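Local coordinates for DNA repair protein RAD2 (Saccharomyces cerevisiae, PDB 4Q0W) that cuts single-stranded DNA as a magnesium-dependent endonuclease and is essential for the incision step of nucleotide excision repair in yeast, at residues 69-74 with 329-334; 172-177 with 318-323; 261-266 with 288-293. One frame throughout, in Å; residues are numbered along the deposited sequence.

Interaction 1: residues 69-74 with 329-334; sequences IRPVFV and FVWGVP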
# COMPACT_ATOMS: atom_id res chain seq x y z
N ILE A 69 39.25 -12.02 -0.42
CA ILE A 69 38.57 -12.18 0.86
C ILE A 69 38.90 -13.54 1.46
O ILE A 69 39.00 -14.55 0.75
CB ILE A 69 37.04 -11.98 0.71
CG1 ILE A 69 36.73 -10.51 0.43
CG2 ILE A 69 36.28 -12.41 1.98
CD1 ILE A 69 35.36 -10.28 -0.16
N ARG A 70 39.11 -13.57 2.78
CA ARG A 70 39.33 -14.83 3.49
C ARG A 70 38.04 -15.25 4.20
O ARG A 70 37.80 -14.84 5.35
CB ARG A 70 40.49 -14.68 4.47
CG ARG A 70 41.84 -14.46 3.78
CD ARG A 70 42.74 -13.53 4.58
NE ARG A 70 43.28 -14.15 5.78
CZ ARG A 70 43.63 -13.48 6.88
NH1 ARG A 70 43.49 -12.15 6.93
NH2 ARG A 70 44.11 -14.13 7.93
N PRO A 71 37.21 -16.07 3.54
CA PRO A 71 35.90 -16.35 4.12
C PRO A 71 35.93 -17.46 5.16
O PRO A 71 36.78 -18.34 5.12
CB PRO A 71 35.07 -16.81 2.91
CG PRO A 71 36.07 -17.43 1.96
CD PRO A 71 37.43 -16.79 2.26
N VAL A 72 35.01 -17.40 6.12
CA VAL A 72 34.67 -18.59 6.87
C VAL A 72 33.17 -18.81 6.80
O VAL A 72 32.38 -17.93 7.15
CB VAL A 72 35.25 -18.61 8.32
CG1 VAL A 72 35.30 -17.24 8.90
CG2 VAL A 72 34.50 -19.60 9.22
N PHE A 73 32.79 -19.96 6.26
CA PHE A 73 31.39 -20.25 6.00
C PHE A 73 30.69 -20.72 7.27
O PHE A 73 31.23 -21.53 8.03
CB PHE A 73 31.25 -21.27 4.86
CG PHE A 73 31.27 -20.64 3.49
CD1 PHE A 73 32.37 -19.90 3.06
CD2 PHE A 73 30.18 -20.77 2.64
CE1 PHE A 73 32.39 -19.30 1.80
CE2 PHE A 73 30.19 -20.18 1.37
CZ PHE A 73 31.30 -19.44 0.95
N VAL A 74 29.49 -20.20 7.49
CA VAL A 74 28.73 -20.59 8.67
C VAL A 74 27.39 -21.17 8.24
O VAL A 74 26.66 -20.54 7.46
CB VAL A 74 28.52 -19.41 9.65
CG1 VAL A 74 27.74 -19.88 10.89
CG2 VAL A 74 29.85 -18.83 10.06
N PHE A 329 40.61 -19.21 12.97
CA PHE A 329 40.42 -20.06 11.80
C PHE A 329 41.71 -20.17 11.00
O PHE A 329 42.56 -19.27 11.03
CB PHE A 329 39.26 -19.55 10.95
CG PHE A 329 37.94 -19.62 11.67
CD1 PHE A 329 37.29 -20.83 11.83
CD2 PHE A 329 37.37 -18.47 12.22
CE1 PHE A 329 36.07 -20.91 12.51
CE2 PHE A 329 36.16 -18.54 12.90
CZ PHE A 329 35.51 -19.77 13.05
N VAL A 330 41.87 -21.29 10.30
CA VAL A 330 43.02 -21.50 9.43
C VAL A 330 42.55 -21.61 7.99
O VAL A 330 41.65 -22.40 7.69
CB VAL A 330 43.81 -22.75 9.84
N TRP A 331 43.13 -20.81 7.11
CA TRP A 331 42.81 -20.89 5.70
C TRP A 331 43.84 -21.76 4.98
O TRP A 331 45.05 -21.61 5.18
CB TRP A 331 42.74 -19.49 5.09
CG TRP A 331 41.50 -18.75 5.51
CD1 TRP A 331 40.34 -18.63 4.81
CD2 TRP A 331 41.30 -18.07 6.76
NE1 TRP A 331 39.42 -17.90 5.54
CE2 TRP A 331 39.99 -17.53 6.73
CE3 TRP A 331 42.10 -17.83 7.88
CZ2 TRP A 331 39.47 -16.79 7.79
CZ3 TRP A 331 41.58 -17.09 8.93
CH2 TRP A 331 40.28 -16.58 8.88
N GLY A 332 43.36 -22.68 4.15
CA GLY A 332 44.25 -23.51 3.36
C GLY A 332 44.38 -22.94 1.96
O GLY A 332 43.90 -21.84 1.67
N VAL A 333 45.04 -23.70 1.09
CA VAL A 333 45.19 -23.35 -0.32
C VAL A 333 44.23 -24.24 -1.12
O VAL A 333 44.05 -25.42 -0.79
CB VAL A 333 46.66 -23.56 -0.76
CG1 VAL A 333 46.80 -23.49 -2.27
CG2 VAL A 333 47.57 -22.53 -0.09
N PRO A 334 43.58 -23.68 -2.15
CA PRO A 334 42.72 -24.52 -3.00
C PRO A 334 43.52 -25.68 -3.59
O PRO A 334 44.65 -25.49 -4.03
CB PRO A 334 42.29 -23.57 -4.11
CG PRO A 334 42.39 -22.20 -3.50
CD PRO A 334 43.53 -22.26 -2.54
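Trp331 presses one face of its indole against Arg70 and aims its ring N-H at the backbone of Pro71, in strand 70-75 of the N-domain. Arg70 meets that face twice. Its CB sits over the five-membered ring, 3.8 Å from the centroid, a CH-pi contact; further out, CZ stands 4.9 Å from the centroid of the six-membered ring, close enough to its normal for a cation-pi pair. The guanidinium does not stack flat, because its plane is turned 56° from that of the indole. The chain is bent at chi2 and chi3 rather than extended, and CZ ends over the six-membered ring, while NH1 also donates to the carbonyl of Asp23. Trp331 NE1 donates to Pro71 O at 2.7 Å, with an N-H...O angle of 143°. The bond is bent: the donor stands above the carbonyl plane and the oxygen is tilted from the indole plane. Two residues upstream, Phe329 lies at about a right angle to Val72, whose CG2 is centred over one ring face, 3.9 Å from the ring centroid. Val72 CG1 approaches Trp331 CZ2 at 4.3 Å, linking the two aromatic contacts. The loop 329-334 is thus fastened to the central-sheet strand by one polar anchor and a row of pi contacts, which would probably restrict rotation of the indole, since its N-H and its face are engaged at once.

Interaction 2: residues 172-177 with 318-323; sequences AEAQCA and MRPEVD. With CA (calcium ion), chain E.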
# COMPACT_ATOMS: atom_id res chain seq x y z
N ALA A 172 22.82 -19.39 12.12
CA ALA A 172 24.11 -18.98 11.56
C ALA A 172 24.43 -17.50 11.82
O ALA A 172 25.56 -17.17 12.17
CB ALA A 172 24.14 -19.29 10.08
N GLU A 173 23.43 -16.63 11.68
CA GLU A 173 23.65 -15.19 11.86
C GLU A 173 24.11 -14.88 13.27
O GLU A 173 24.96 -14.01 13.47
CB GLU A 173 22.37 -14.37 11.59
CG GLU A 173 21.57 -14.82 10.40
CD GLU A 173 20.45 -15.74 10.80
OE1 GLU A 173 20.61 -16.97 10.68
OE2 GLU A 173 19.40 -15.23 11.25
N ALA A 174 23.55 -15.58 14.25
CA ALA A 174 23.97 -15.38 15.64
C ALA A 174 25.43 -15.77 15.79
O ALA A 174 26.22 -15.06 16.40
CB ALA A 174 23.09 -16.18 16.60
N GLN A 175 25.79 -16.92 15.23
CA GLN A 175 27.18 -17.38 15.30
C GLN A 175 28.11 -16.41 14.58
O GLN A 175 29.22 -16.14 15.05
CB GLN A 175 27.31 -18.78 14.72
CG GLN A 175 28.74 -19.34 14.82
CD GLN A 175 29.11 -19.71 16.25
OE1 GLN A 175 28.41 -20.51 16.89
NE2 GLN A 175 30.18 -19.12 16.76
N CYS A 176 27.67 -15.86 13.44
CA CYS A 176 28.49 -14.86 12.74
C CYS A 176 28.80 -13.66 13.63
O CYS A 176 29.94 -13.22 13.73
CB CYS A 176 27.82 -14.39 11.44
SG CYS A 176 27.74 -15.65 10.11
N ALA A 177 27.77 -13.15 14.30
CA ALA A 177 27.94 -12.00 15.20
C ALA A 177 28.96 -12.32 16.30
O ALA A 177 29.77 -11.47 16.69
CB ALA A 177 26.59 -11.59 15.82
N MET A 318 19.62 -11.69 22.80
CA MET A 318 20.77 -11.33 23.63
C MET A 318 21.65 -12.52 24.02
O MET A 318 22.86 -12.36 24.21
CB MET A 318 20.33 -10.60 24.91
CG MET A 318 19.80 -9.21 24.65
SD MET A 318 21.03 -8.20 23.82
CE MET A 318 22.37 -8.22 25.01
N ARG A 319 21.05 -13.70 24.14
CA ARG A 319 21.79 -14.88 24.55
C ARG A 319 21.52 -16.06 23.64
O ARG A 319 21.14 -17.13 24.11
CB ARG A 319 21.45 -15.27 25.99
CG ARG A 319 21.94 -14.27 27.03
CD ARG A 319 21.43 -14.60 28.43
NE ARG A 319 21.89 -15.91 28.89
CZ ARG A 319 21.10 -16.97 29.02
NH1 ARG A 319 19.81 -16.89 28.75
NH2 ARG A 319 21.60 -18.13 29.45
N PRO A 320 21.76 -15.89 22.33
CA PRO A 320 21.54 -17.05 21.47
C PRO A 320 22.54 -18.16 21.79
O PRO A 320 23.58 -17.94 22.40
CB PRO A 320 21.83 -16.49 20.07
CG PRO A 320 22.87 -15.42 20.32
CD PRO A 320 22.45 -14.79 21.63
N GLU A 321 22.21 -19.37 21.38
CA GLU A 321 23.10 -20.50 21.57
C GLU A 321 24.16 -20.41 20.48
O GLU A 321 23.87 -20.68 19.32
CB GLU A 321 22.28 -21.78 21.43
CG GLU A 321 22.86 -23.02 22.05
CD GLU A 321 21.93 -24.21 21.89
OE1 GLU A 321 20.71 -24.05 22.13
OE2 GLU A 321 22.42 -25.30 21.49
N VAL A 322 25.38 -20.01 20.85
CA VAL A 322 26.49 -19.92 19.90
C VAL A 322 27.72 -20.63 20.47
O VAL A 322 27.81 -20.86 21.68
CB VAL A 322 26.87 -18.45 19.55
CG1 VAL A 322 25.72 -17.74 18.82
CG2 VAL A 322 27.28 -17.67 20.80
N ASP A 323 28.67 -20.97 19.60
CA ASP A 323 29.96 -21.50 20.03
C ASP A 323 30.89 -20.34 20.39
O ASP A 323 31.09 -19.42 19.60
CB ASP A 323 30.56 -22.35 18.90
CG ASP A 323 31.89 -22.98 19.30
OD1 ASP A 323 32.49 -22.54 20.30
OD2 ASP A 323 32.33 -23.91 18.59
CA CA E . 17.19 -15.36 11.05
O HOH W 1 15.58 -15.22 9.20
O HOH W 2 17.23 -16.78 9.16
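Ala174 and Gln175, in the first turns of helix 172-181 of the I-domain, lie beside a non-helical segment, with CA of Ala174 6.5 Å from CA of Pro320 and CA of Gln175 5.3 Å from CA of Val322. The apolar part is compact: Ala174 CB touches Pro320 CB at 3.7 Å, and Val322 CG1 rests against the same methyl and the carbonyl carbon of Ala174, 3.6 Å from that carbon. Gln175 supplies the polar part. Its CG is anti to the backbone N (chi1 -178°) and the chain then bends at chi2; the amide meets the main chain of Asp323. There OE1 accepts from Asp323 N at 2.8 Å, and NE2 donates to Asp323 O at 3.0 Å. Both bonds are nearly straight (170° and 171°), and each donor lies on a carbonyl lone pair. The Asp323 carboxylate is engaged separately, OD1 accepting from Asp325 N. Away from this contact, on another side of the same helix, Glu173 binds the calcium ion through OE2 at 2.2 Å; two waters and Asp194 also bind the ion, and Glu173 is probably a magnesium ligand too. The paired bonds define which end of the glutamine amide is oxygen and which nitrogen, and tie the 318-323 connection to the helix that carries a metal ligand.

Interaction 3: residues 261-266 with 288-293; sequences AEFGNL and KFEKDL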
# COMPACT_ATOMS: atom_id res chain seq x y z
N ALA A 261 10.46 6.27 19.40
CA ALA A 261 10.86 7.66 19.60
C ALA A 261 10.03 8.35 20.69
O ALA A 261 10.57 9.03 21.56
CB ALA A 261 10.77 8.44 18.29
N GLU A 262 8.72 8.15 20.65
CA GLU A 262 7.84 8.86 21.57
C GLU A 262 7.82 8.26 22.98
O GLU A 262 7.71 9.00 23.94
CB GLU A 262 6.43 8.97 21.00
CG GLU A 262 5.74 10.31 21.30
CD GLU A 262 6.27 11.47 20.46
OE1 GLU A 262 5.49 12.40 20.17
OE2 GLU A 262 7.46 11.44 20.07
N PHE A 263 7.94 6.94 23.10
CA PHE A 263 7.86 6.30 24.42
C PHE A 263 9.19 5.81 25.00
O PHE A 263 9.29 5.50 26.19
CB PHE A 263 6.82 5.16 24.39
CG PHE A 263 5.44 5.63 24.06
CD1 PHE A 263 4.63 6.18 25.06
CD2 PHE A 263 4.95 5.58 22.76
CE1 PHE A 263 3.35 6.64 24.76
CE2 PHE A 263 3.67 6.04 22.46
CZ PHE A 263 2.86 6.57 23.46
N GLY A 264 10.22 5.75 24.16
CA GLY A 264 11.51 5.27 24.62
C GLY A 264 11.64 3.76 24.63
O GLY A 264 12.62 3.21 24.12
N ASN A 265 10.65 3.09 25.23
CA ASN A 265 10.62 1.63 25.23
C ASN A 265 9.20 1.07 25.30
O ASN A 265 8.24 1.81 25.56
CB ASN A 265 11.53 1.04 26.33
CG ASN A 265 11.01 1.29 27.75
OD1 ASN A 265 9.79 1.29 28.02
ND2 ASN A 265 11.94 1.51 28.67
N LEU A 266 9.07 -0.24 25.12
CA LEU A 266 7.78 -0.90 25.00
C LEU A 266 7.01 -0.95 26.31
O LEU A 266 5.78 -0.97 26.31
CB LEU A 266 7.96 -2.32 24.45
CG LEU A 266 8.55 -2.40 23.03
CD1 LEU A 266 8.60 -3.84 22.55
CD2 LEU A 266 7.74 -1.54 22.06
N LYS A 288 -2.35 14.94 20.04
CA LYS A 288 -2.85 14.43 18.78
C LYS A 288 -2.27 13.05 18.50
O LYS A 288 -3.02 12.10 18.26
CB LYS A 288 -2.46 15.38 17.65
CG LYS A 288 -3.09 15.05 16.31
CD LYS A 288 -4.54 15.49 16.25
CE LYS A 288 -5.06 15.46 14.82
NZ LYS A 288 -4.84 14.14 14.17
N PHE A 289 -0.94 12.95 18.54
CA PHE A 289 -0.25 11.69 18.26
C PHE A 289 -0.78 10.54 19.11
O PHE A 289 -1.07 9.46 18.60
CB PHE A 289 1.26 11.83 18.48
CG PHE A 289 1.99 10.52 18.44
CD1 PHE A 289 2.22 9.87 17.24
CD2 PHE A 289 2.42 9.92 19.62
CE1 PHE A 289 2.87 8.65 17.20
CE2 PHE A 289 3.08 8.70 19.59
CZ PHE A 289 3.30 8.07 18.38
N GLU A 290 -0.92 10.80 20.41
CA GLU A 290 -1.38 9.79 21.35
C GLU A 290 -2.86 9.41 21.19
O GLU A 290 -3.22 8.24 21.31
CB GLU A 290 -1.08 10.24 22.79
CG GLU A 290 0.43 10.31 23.08
CD GLU A 290 0.76 10.68 24.52
OE1 GLU A 290 -0.10 11.28 25.20
OE2 GLU A 290 1.89 10.36 24.97
N LYS A 291 -3.70 10.41 20.92
CA LYS A 291 -5.12 10.15 20.68
C LYS A 291 -5.33 9.39 19.37
O LYS A 291 -6.16 8.48 19.30
CB LYS A 291 -5.92 11.46 20.67
N ASP A 292 -4.56 9.74 18.35
CA ASP A 292 -4.63 9.04 17.07
C ASP A 292 -4.06 7.62 17.19
O ASP A 292 -4.66 6.66 16.69
CB ASP A 292 -3.86 9.80 15.99
CG ASP A 292 -4.54 11.12 15.60
OD1 ASP A 292 -5.73 11.30 15.92
OD2 ASP A 292 -3.86 11.96 14.97
N LEU A 293 -2.91 7.49 17.83
CA LEU A 293 -2.30 6.17 18.02
C LEU A 293 -3.23 5.25 18.81
O LEU A 293 -3.42 4.09 18.45
CB LEU A 293 -0.94 6.30 18.71
CG LEU A 293 -0.24 5.00 19.10
CD1 LEU A 293 -0.09 4.08 17.90
CD2 LEU A 293 1.11 5.31 19.72
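Phe289 on helix 288-299 faces Glu262 and Phe263 at the end of helix 253-263, and the contact is made by side chains throughout. The apolar contacts come first. The Glu262 chain and the Phe289 side chain run antiparallel alongside one another, Glu262 CG 3.5 Å from Phe289 CE2. CE2 of Phe263 lies at the edge of the Phe289 ring, 4.0 Å from its CE2. The same Phe263 CE2 meets Leu293 CD2 tip to tip at 3.8 Å. An alanine in place of Phe289 would probably leave the methylenes of Glu262 without their aromatic partner and open a gap beside Phe263. Among polar groups, Glu290 OE2 approaches Phe263 CE1 at 4.0 Å, its carboxylate turned only 7° from the ring plane. Glu262 OE1 and Glu290 OE2, 6.3 Å apart, would be expected to repel each other mildly. Ionic pairing lies on another side of the second helix, where Lys288 NZ bridges Asp292 OD2 and a DNA phosphate. Trp272 and Phe269 also meet Phe263. These helices lie in the DNA-contacting helical part of the catalytic core, consistent with the helix-turn-helix (H3TH) region of XPG/RAD2 nucleases. The chemistry therefore divides helix 288-299: aromatic and aliphatic groups join it to helix 253-263, while a lysine engages the nucleic acid backbone.

Interactions 1 and 2 meet directly: Val74 CG1 of strand 70-75 packs on Gln175 CB at 4.0 Å, and Val74 CG2 lies 3.8 Å from Cys176 SG. Together they bring the chain after helix 311-318 back to the nuclease core at two places, once on a sheet strand and once on the helix bearing Glu173. Interaction 2 is the one holding a metal ligand; in interaction 1 the side chain of Val72 is about 10 Å from that of Asp29, a probable magnesium ligand. Interaction 3 stands apart, its centre about 33 Å from that of interaction 2 and about 48 Å from that of interaction 1, and reaches DNA through Lys288, away from the metal site.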